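Local coordinates for putative trimethylamine methyltransferase (Rhizobium meliloti, PDB 4YYC), which probably acts as a methyltransferase of the trimethylamine methyltransferase (MttB) family, at residues Q411-L414 against G415-Q418; A375-L378 against N379-L382; V212-P215 against E216-E219; L257-A260 against K261-R265. All coordinates share one frame; numbering follows the deposited sequence.

The four contacts, each a local turn of one helix or of its start, fall into two pairs. Contacts 1 and 2 have centres 11 Å apart and meet on facing helices, with Leu-414 CD2 3.8 Å from Leu-378 CD1; both also touch the second subunit. Contacts 3 and 4 have centres 9 Å apart, and Ala-218 CB lies 3.8 Å from Val-262 CG1. The pairs sit on opposite sides of the chain's centre, their centres 31 to 33 Å apart. A bound unidentified ligand lies about 9 Å from the side chain of Thr-213, about 11 Å from that of Thr-377 and about 13 Å from that of Ala-259, so none of the three touches a ligand at these distances.

Contact 1 of 4, residues Q411-L414 against G415-Q418; sequences QDQL and GMMQ
Gln-413 O takes the amide of Met-417 at 2.9 Å (N to O), and Leu-414 O takes that of Gln-418, also at 2.9 Å. These are two of four successive i to i+4 bonds in helix 404-420; Gly-415 N to Gln-411 O measures 3.1 Å, while Met-416 N to Asp-412 O opens to 3.3 Å. Among the side chains, selenomethionine Met-416 carries the contact. Its chain runs straight beyond CG and crosses the amide of Gln-413 obliquely, with SE 3.7 Å and CE 3.6 Å from Gln-413 NE2. The Gln-413 chain is bent at chi2 (-64°), which turns its amide toward that selenomethionine. The methyl also reaches the Asp-412 carboxylate, Met-416 CE to Asp-412 OD2 3.9 Å. Met-416 was modelled in two conformers, so these side-chain distances describe one of them and are tentative. The polar ends are held by other partners: Tyr-460 OH and Ser-462 OG bind the two oxygens of Asp-412, and Asn-376 of the second subunit bonds to Gln-413 OE1. Such i/i+3 and i/i+4 meetings belong to one face of a buried alpha-helix, here at the dimer interface.

Contact 2 of 4, residues A375-L378 against N379-L382; sequences ANTL and NMTL
Thr-381 and Thr-377 form the helix motif in which a threonine hydroxyl bonds back to the carbonyl four residues earlier, toward the C-terminal end of helix 368-383. Thr-381 OG1 donates to Thr-377 O at 2.7 Å, and Thr-381 N reaches the same oxygen at 2.9 Å, so one carbonyl is gripped by two donors of one residue. They approach differently: the hydroxyl stands above the carbonyl plane, 43° out of it, whereas the amide is tilted only 18°. A chi1 of -61° sets OG1 beside its own backbone N and thus over that carbonyl. Thr-381 OG1 also bonds Gly-358 N, which would fix its rotation further, and one turn earlier Thr-377 OG1 repeats the motif with Glu-373 O.

The other backbone bonds vary in strength: Asn-379 N to Ala-375 O is 2.9 Å, while Met-380 N to Asn-376 O is weak at 3.4 Å. Selenomethionine Met-380 lies alongside Thr-377, pointing the same way. Bends at chi2 and chi3 curl its methyl back, leaving Met-380 CE 3.7 Å from Thr-377 O and 4.1 Å from Thr-377 CG2.

Met-380 packs on helix 334-350 and Leu-378 on helix 404-420, while Asn-376 OD1 bonds Asn-379 ND2 of the second subunit, a pairing repeated in reverse; since Asn-379 is modelled in two conformers, these amide bonds are tentative. The helix lines the subunit interface and follows strand 354-355, consistent with the beta-alpha order of the TIM-type barrel of this family.

Contact 3 of 4, residues V212-P215 against E216-E219; sequences VTAP and ERAE
Ala-214 occupies the N-cap position of helix 215-229, its backbone extended (phi -157°) before the chain turns into the helix at Pro-215. Ala-214 O accepts Ala-218 N at 3.1 Å and, more weakly, Arg-217 N, while Glu-219 N bonds Pro-215 O at 2.9 Å, completing the first turn.

The main side-chain bond runs back to the loop: Arg-217 NH1 donates to Thr-213 OG1 at 3.0 Å. It is almost straight, with an N-H...O angle of 176°, and OG1 lies in the guanidinium plane. The arginine is extended from CG to NE and crosses the threonine at about a right angle, bringing Arg-217 CD to 3.1 Å from Thr-213 OG1. Over one face of the guanidinium, offset toward its rim, sits the methyl of Ala-214, 3.7 Å above the plane.

Ala-214 CB also lies 3.6 Å from Glu-216 CD, at the carboxylate. The glutamate takes the crowded position, with CG between N and C (chi1 61°), and bends at chi2, leaving Glu-216 OE1 3.8 Å from Pro-215 CD.

Ala-218 faces Val-262 and Tyr-263 of helix 254-265, whereas Glu-216 and Glu-219 are exposed. The N-cap residue has no side-chain hydroxyl or carboxylate to offer the helix start. The carboxylate of Glu-216, in the first turn, would be expected to interact favourably with the helix dipole, and the Arg-217 to Thr-213 bond ties the preceding loop to the helix.

Contact 4 of 4, residues L257-A260 against K261-R265; sequences LGAA and KVYAR
Lys-261 folds its aliphatic chain along the turn before it. Its N bonds Leu-257 O at 2.9 Å, and the chain then passes that same oxygen, with Lys-261 CG 3.2 Å and CE 3.9 Å from Leu-257 O. A bend at chi3 (-62°) brings Lys-261 CE to 4.1 Å from Gly-258 CA. The ammonium end forms salt bridges to Asp-80 and Glu-82, and Glu-82 also pairs with Arg-265.

Ala-260 directs its carbonyl down the helix to Ala-264, N to O 2.9 Å, and the methyl of Ala-264 sits 3.3 Å from that Ala-260 O. Together with Ala-259, Ala-260 presents a small face to Ile-244 of strand 240-245, consistent with a beta-alpha-beta unit of a TIM-type barrel, in which helix 254-265 falls between the parallel neighbours 240-245 and 269-277 along the chain.

Ala-259 O receives Tyr-263 N at 3.0 Å with an N-H...O angle of 178°. The tyrosine ring comes up obliquely to the same oxygen, Tyr-263 CD2 at 3.3 Å from Ala-259 O, and CD2 makes a loose apolar contact with the Ala-259 methyl. The Tyr-263 hydroxyl bonds Ser-211 O, in the loop before helix 215-229, and Ala-218 and Val-222 of that helix pack against the tyrosine.

Contact 1 of 4, residues Q411-L414 against G415-Q418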
loop_
_atom_site.group_PDB
_atom_site.type_symbol
_atom_site.label_atom_id
_atom_site.label_comp_id
_atom_site.label_asym_id
_atom_site.label_seq_id
_atom_site.Cartn_x
_atom_site.Cartn_y
_atom_site.Cartn_z
ATOM N N GLN A 411 12.296 7.218 -3.130
ATOM C CA GLN A 411 11.932 8.558 -3.606
ATOM C C GLN A 411 11.055 8.526 -4.858
ATOM O O GLN A 411 10.239 9.441 -5.088
ATOM C CB GLN A 411 13.157 9.494 -3.736
ATOM C CG GLN A 411 14.148 9.155 -4.796
ATOM C CD GLN A 411 13.754 9.568 -6.183
ATOM O OE1 GLN A 411 13.271 10.670 -6.405
ATOM N NE2 GLN A 411 13.929 8.673 -7.137
ATOM N N ASP A 412 11.246 7.493 -5.661
ATOM C CA ASP A 412 10.395 7.254 -6.820
ATOM C C ASP A 412 8.947 6.995 -6.373
ATOM O O ASP A 412 7.987 7.608 -6.895
ATOM C CB ASP A 412 11.003 6.107 -7.627
ATOM C CG ASP A 412 10.253 5.782 -8.858
ATOM O OD1 ASP A 412 9.640 6.699 -9.475
ATOM O OD2 ASP A 412 10.278 4.583 -9.246
ATOM N N GLN A 413 8.791 6.171 -5.342
ATOM C CA GLN A 413 7.493 5.947 -4.748
ATOM C C GLN A 413 6.902 7.242 -4.229
ATOM O O GLN A 413 5.682 7.482 -4.332
ATOM C CB GLN A 413 7.535 4.845 -3.669
ATOM C CG GLN A 413 7.894 3.483 -4.224
ATOM C CD GLN A 413 6.837 2.955 -5.208
ATOM O OE1 GLN A 413 5.645 2.918 -4.882
ATOM N NE2 GLN A 413 7.265 2.586 -6.397
ATOM N N LEU A 414 7.738 8.092 -3.641
ATOM C CA LEU A 414 7.220 9.363 -3.141
ATOM C C LEU A 414 6.598 10.186 -4.257
ATOM O O LEU A 414 5.612 10.896 -4.021
ATOM C CB LEU A 414 8.293 10.170 -2.400
ATOM C CG LEU A 414 8.957 9.483 -1.203
ATOM C CD1 LEU A 414 10.009 10.437 -0.665
ATOM C CD2 LEU A 414 7.956 9.085 -0.125
ATOM N N GLY A 415 7.209 10.179 -5.448
ATOM C CA GLY A 415 6.603 10.889 -6.592
ATOM C C GLY A 415 5.219 10.332 -6.938
ATOM O O GLY A 415 4.309 11.105 -7.296
HETATM N N MSE A 416 5.048 9.022 -6.774
HETATM C CA MSE A 416 3.743 8.389 -7.052
HETATM C C MSE A 416 2.758 8.857 -6.013
HETATM O O MSE A 416 1.619 9.170 -6.340
HETATM C CB MSE A 416 3.866 6.880 -7.047
HETATM C CG MSE A 416 4.605 6.510 -8.303
HETATM SE SE MSE A 416 4.691 4.527 -8.289
HETATM C CE MSE A 416 6.402 4.517 -9.331
HETATM N N MSE A 417 3.172 8.933 -4.767
HETATM C CA MSE A 417 2.288 9.396 -3.704
HETATM C C MSE A 417 1.882 10.853 -3.911
HETATM O O MSE A 417 0.727 11.230 -3.725
HETATM C CB MSE A 417 2.916 9.281 -2.311
HETATM C CG MSE A 417 3.322 7.867 -1.923
HETATM SE SE MSE A 417 1.844 6.562 -1.853
HETATM C CE MSE A 417 2.806 4.876 -2.352
ATOM N N GLN A 418 2.813 11.684 -4.376
ATOM C CA GLN A 418 2.529 13.076 -4.671
ATOM C C GLN A 418 1.453 13.188 -5.753
ATOM O O GLN A 418 0.531 13.996 -5.633
ATOM C CB GLN A 418 3.835 13.778 -5.109
ATOM C CG GLN A 418 3.659 15.218 -5.497
ATOM C CD GLN A 418 4.489 16.223 -4.730
ATOM O OE1 GLN A 418 5.615 15.930 -4.306
ATOM N NE2 GLN A 418 3.991 17.447 -4.651
#

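Contact 2 of 4, residues A375-L378 against N379-L382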
loop_
_atom_site.group_PDB
_atom_site.type_symbol
_atom_site.label_atom_id
_atom_site.label_comp_id
_atom_site.label_asym_id
_atom_site.label_seq_id
_atom_site.Cartn_x
_atom_site.Cartn_y
_atom_site.Cartn_z
ATOM N N ALA A 375 6.212 -0.154 1.257
ATOM C CA ALA A 375 5.015 0.194 0.559
ATOM C C ALA A 375 3.785 0.149 1.501
ATOM O O ALA A 375 2.916 1.039 1.459
ATOM C CB ALA A 375 4.783 -0.758 -0.586
ATOM N N ASN A 376 3.714 -0.845 2.363
ATOM C CA ASN A 376 2.606 -0.957 3.283
ATOM C C ASN A 376 2.629 0.262 4.203
ATOM O O ASN A 376 1.586 0.874 4.461
ATOM C CB ASN A 376 2.643 -2.248 4.062
ATOM C CG ASN A 376 2.357 -3.460 3.193
ATOM O OD1 ASN A 376 1.880 -3.372 2.041
ATOM N ND2 ASN A 376 2.647 -4.632 3.774
ATOM N N THR A 377 3.812 0.631 4.651
ATOM C CA THR A 377 3.905 1.755 5.584
ATOM C C THR A 377 3.617 3.066 4.853
ATOM O O THR A 377 2.896 3.926 5.355
ATOM C CB THR A 377 5.295 1.814 6.253
ATOM O OG1 THR A 377 5.667 0.521 6.795
ATOM C CG2 THR A 377 5.322 2.800 7.380
ATOM N N LEU A 378 4.178 3.225 3.644
ATOM C CA LEU A 378 4.029 4.479 2.908
ATOM C C LEU A 378 2.604 4.735 2.412
ATOM O O LEU A 378 2.093 5.869 2.454
ATOM C CB LEU A 378 5.028 4.535 1.748
ATOM C CG LEU A 378 5.042 5.844 0.955
ATOM C CD1 LEU A 378 5.577 6.943 1.865
ATOM C CD2 LEU A 378 5.948 5.636 -0.261
ATOM N N ASN A 379 1.924 3.694 1.962
ATOM C CA ASN A 379 0.534 3.874 1.544
ATOM C C ASN A 379 -0.346 4.311 2.731
ATOM O O ASN A 379 -1.163 5.194 2.584
ATOM C CB ASN A 379 0.004 2.619 0.809
ATOM C CG ASN A 379 0.532 2.515 -0.628
ATOM O OD1 ASN A 379 0.332 3.413 -1.474
ATOM N ND2 ASN A 379 1.179 1.400 -0.925
HETATM N N MSE A 380 -0.149 3.728 3.893
HETATM C CA MSE A 380 -0.858 4.171 5.114
HETATM C C MSE A 380 -0.499 5.603 5.402
HETATM O O MSE A 380 -1.344 6.426 5.736
HETATM C CB MSE A 380 -0.547 3.240 6.282
HETATM C CG MSE A 380 -1.019 3.706 7.641
HETATM SE SE MSE A 380 0.073 5.093 8.452
HETATM C CE MSE A 380 1.652 3.995 8.786
ATOM N N THR A 381 0.771 5.958 5.197
ATOM C CA THR A 381 1.238 7.294 5.588
ATOM C C THR A 381 0.461 8.345 4.812
ATOM O O THR A 381 -0.023 9.339 5.358
ATOM C CB THR A 381 2.750 7.425 5.312
ATOM O OG1 THR A 381 3.466 6.455 6.091
ATOM C CG2 THR A 381 3.271 8.788 5.635
ATOM N N LEU A 382 0.284 8.097 3.516
ATOM C CA LEU A 382 -0.445 9.067 2.693
ATOM C C LEU A 382 -1.932 9.039 3.034
ATOM O O LEU A 382 -2.578 10.098 3.193
ATOM C CB LEU A 382 -0.281 8.747 1.220
ATOM C CG LEU A 382 -1.020 9.716 0.275
ATOM C CD1 LEU A 382 -0.357 11.056 0.306
ATOM C CD2 LEU A 382 -1.098 9.169 -1.132
#

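Contact 3 of 4, residues V212-P215 against E216-E219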
loop_
_atom_site.group_PDB
_atom_site.type_symbol
_atom_site.label_atom_id
_atom_site.label_comp_id
_atom_site.label_asym_id
_atom_site.label_seq_id
_atom_site.Cartn_x
_atom_site.Cartn_y
_atom_site.Cartn_z
ATOM N N VAL A 212 19.522 17.652 18.161
ATOM C CA VAL A 212 18.837 17.400 19.429
ATOM C C VAL A 212 19.654 16.599 20.400
ATOM O O VAL A 212 19.174 16.230 21.457
ATOM C CB VAL A 212 17.429 16.791 19.230
ATOM C CG1 VAL A 212 16.524 17.776 18.518
ATOM C CG2 VAL A 212 17.507 15.486 18.502
ATOM N N THR A 213 20.932 16.380 20.078
ATOM C CA THR A 213 21.727 15.442 20.838
ATOM C C THR A 213 22.277 16.002 22.141
ATOM O O THR A 213 22.709 15.237 22.995
ATOM C CB THR A 213 22.826 14.817 20.014
ATOM O OG1 THR A 213 23.676 15.833 19.501
ATOM C CG2 THR A 213 22.202 14.017 18.900
ATOM N N ALA A 214 22.308 17.306 22.268
ATOM C CA ALA A 214 22.578 18.005 23.581
ATOM C C ALA A 214 21.985 19.395 23.506
ATOM O O ALA A 214 21.857 19.991 22.426
ATOM C CB ALA A 214 24.056 18.085 23.846
ATOM N N PRO A 215 21.616 19.980 24.662
ATOM C CA PRO A 215 21.011 21.316 24.553
ATOM C C PRO A 215 21.907 22.380 23.919
ATOM O O PRO A 215 21.433 23.228 23.181
ATOM C CB PRO A 215 20.620 21.666 25.998
ATOM C CG PRO A 215 20.777 20.405 26.778
ATOM C CD PRO A 215 21.477 19.357 25.982
ATOM N N GLU A 216 23.195 22.343 24.202
ATOM C CA GLU A 216 24.118 23.291 23.600
ATOM C C GLU A 216 24.178 23.174 22.065
ATOM O O GLU A 216 24.463 24.153 21.370
ATOM C CB GLU A 216 25.518 23.175 24.241
ATOM C CG GLU A 216 26.176 21.815 24.088
ATOM C CD GLU A 216 25.956 20.825 25.262
ATOM O OE1 GLU A 216 24.929 20.904 26.028
ATOM O OE2 GLU A 216 26.885 19.945 25.411
ATOM N N ARG A 217 23.896 21.975 21.565
ATOM C CA ARG A 217 23.850 21.725 20.118
ATOM C C ARG A 217 22.598 22.276 19.496
ATOM O O ARG A 217 22.633 22.790 18.370
ATOM C CB ARG A 217 24.037 20.238 19.810
ATOM C CG ARG A 217 25.340 19.715 20.360
ATOM C CD ARG A 217 25.534 18.246 20.246
ATOM N NE ARG A 217 26.661 17.849 21.071
ATOM C CZ ARG A 217 26.871 16.626 21.553
ATOM N NH1 ARG A 217 26.086 15.591 21.262
ATOM N NH2 ARG A 217 27.930 16.446 22.321
ATOM N N ALA A 218 21.498 22.233 20.244
ATOM C CA ALA A 218 20.295 22.935 19.830
ATOM C C ALA A 218 20.557 24.434 19.830
ATOM O O ALA A 218 20.123 25.136 18.912
ATOM C CB ALA A 218 19.122 22.542 20.721
ATOM N N GLU A 219 21.258 24.959 20.847
ATOM C CA GLU A 219 21.600 26.379 20.853
ATOM C C GLU A 219 22.460 26.735 19.642
ATOM O O GLU A 219 22.233 27.757 18.975
ATOM C CB GLU A 219 22.286 26.752 22.176
ATOM C CG GLU A 219 21.309 26.724 23.340
ATOM C CD GLU A 219 21.973 26.837 24.692
ATOM O OE1 GLU A 219 23.206 26.714 24.768
ATOM O OE2 GLU A 219 21.245 27.090 25.677
#

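Contact 4 of 4, residues L257-A260 against K261-R265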
loop_
_atom_site.group_PDB
_atom_site.type_symbol
_atom_site.label_atom_id
_atom_site.label_comp_id
_atom_site.label_asym_id
_atom_site.label_seq_id
_atom_site.Cartn_x
_atom_site.Cartn_y
_atom_site.Cartn_z
ATOM N N LEU A 257 14.185 16.703 26.776
ATOM C CA LEU A 257 13.553 17.887 27.380
ATOM C C LEU A 257 14.411 19.117 27.194
ATOM O O LEU A 257 13.898 20.200 26.940
ATOM C CB LEU A 257 13.265 17.630 28.852
ATOM C CG LEU A 257 12.188 16.614 29.166
ATOM C CD1 LEU A 257 12.209 16.277 30.637
ATOM C CD2 LEU A 257 10.807 17.054 28.709
ATOM N N GLY A 258 15.732 18.965 27.299
ATOM C CA GLY A 258 16.644 20.093 27.114
ATOM C C GLY A 258 16.622 20.677 25.718
ATOM O O GLY A 258 16.599 21.903 25.571
ATOM N N ALA A 259 16.583 19.810 24.699
ATOM C CA ALA A 259 16.439 20.300 23.334
ATOM C C ALA A 259 15.069 20.962 23.117
ATOM O O ALA A 259 14.998 22.015 22.489
ATOM C CB ALA A 259 16.636 19.188 22.328
ATOM N N ALA A 260 14.018 20.362 23.666
ATOM C CA ALA A 260 12.671 20.920 23.541
ATOM C C ALA A 260 12.605 22.315 24.118
ATOM O O ALA A 260 12.022 23.222 23.506
ATOM C CB ALA A 260 11.640 20.017 24.212
ATOM N N LYS A 261 13.246 22.510 25.284
ATOM C CA LYS A 261 13.234 23.840 25.910
ATOM C C LYS A 261 13.930 24.902 25.014
ATOM O O LYS A 261 13.414 26.037 24.855
ATOM C CB LYS A 261 13.851 23.808 27.317
ATOM C CG LYS A 261 13.013 23.007 28.284
ATOM C CD LYS A 261 13.468 23.014 29.732
ATOM C CE LYS A 261 14.817 22.422 29.959
ATOM N NZ LYS A 261 15.126 22.460 31.427
ATOM N N VAL A 262 15.053 24.536 24.402
ATOM C CA VAL A 262 15.724 25.489 23.528
ATOM C C VAL A 262 14.857 25.854 22.336
ATOM O O VAL A 262 14.620 27.011 22.053
ATOM C CB VAL A 262 17.080 24.938 23.026
ATOM C CG1 VAL A 262 17.702 25.832 21.949
ATOM C CG2 VAL A 262 18.032 24.672 24.190
ATOM N N TYR A 263 14.406 24.841 21.600
ATOM C CA TYR A 263 13.641 25.111 20.412
ATOM C C TYR A 263 12.324 25.822 20.669
ATOM O O TYR A 263 12.010 26.805 19.963
ATOM C CB TYR A 263 13.442 23.821 19.624
ATOM C CG TYR A 263 14.753 23.355 18.986
ATOM C CD1 TYR A 263 15.451 24.203 18.147
ATOM C CD2 TYR A 263 15.290 22.094 19.226
ATOM C CE1 TYR A 263 16.622 23.807 17.525
ATOM C CE2 TYR A 263 16.479 21.716 18.615
ATOM C CZ TYR A 263 17.116 22.573 17.771
ATOM O OH TYR A 263 18.282 22.164 17.175
ATOM N N ALA A 264 11.593 25.411 21.713
ATOM C CA ALA A 264 10.345 26.107 22.042
ATOM C C ALA A 264 10.580 27.563 22.431
ATOM O O ALA A 264 9.752 28.396 22.123
ATOM C CB ALA A 264 9.564 25.355 23.104
ATOM N N ARG A 265 11.699 27.903 23.061
ATOM C CA ARG A 265 11.959 29.295 23.365
ATOM C C ARG A 265 12.287 30.151 22.165
ATOM O O ARG A 265 12.147 31.376 22.239
ATOM C CB ARG A 265 13.088 29.402 24.374
ATOM C CG ARG A 265 12.664 29.068 25.781
ATOM C CD ARG A 265 13.635 29.667 26.776
ATOM N NE ARG A 265 13.179 29.432 28.137
ATOM C CZ ARG A 265 13.569 28.425 28.920
ATOM N NH1 ARG A 265 14.432 27.511 28.515
ATOM N NH2 ARG A 265 13.069 28.360 30.160
#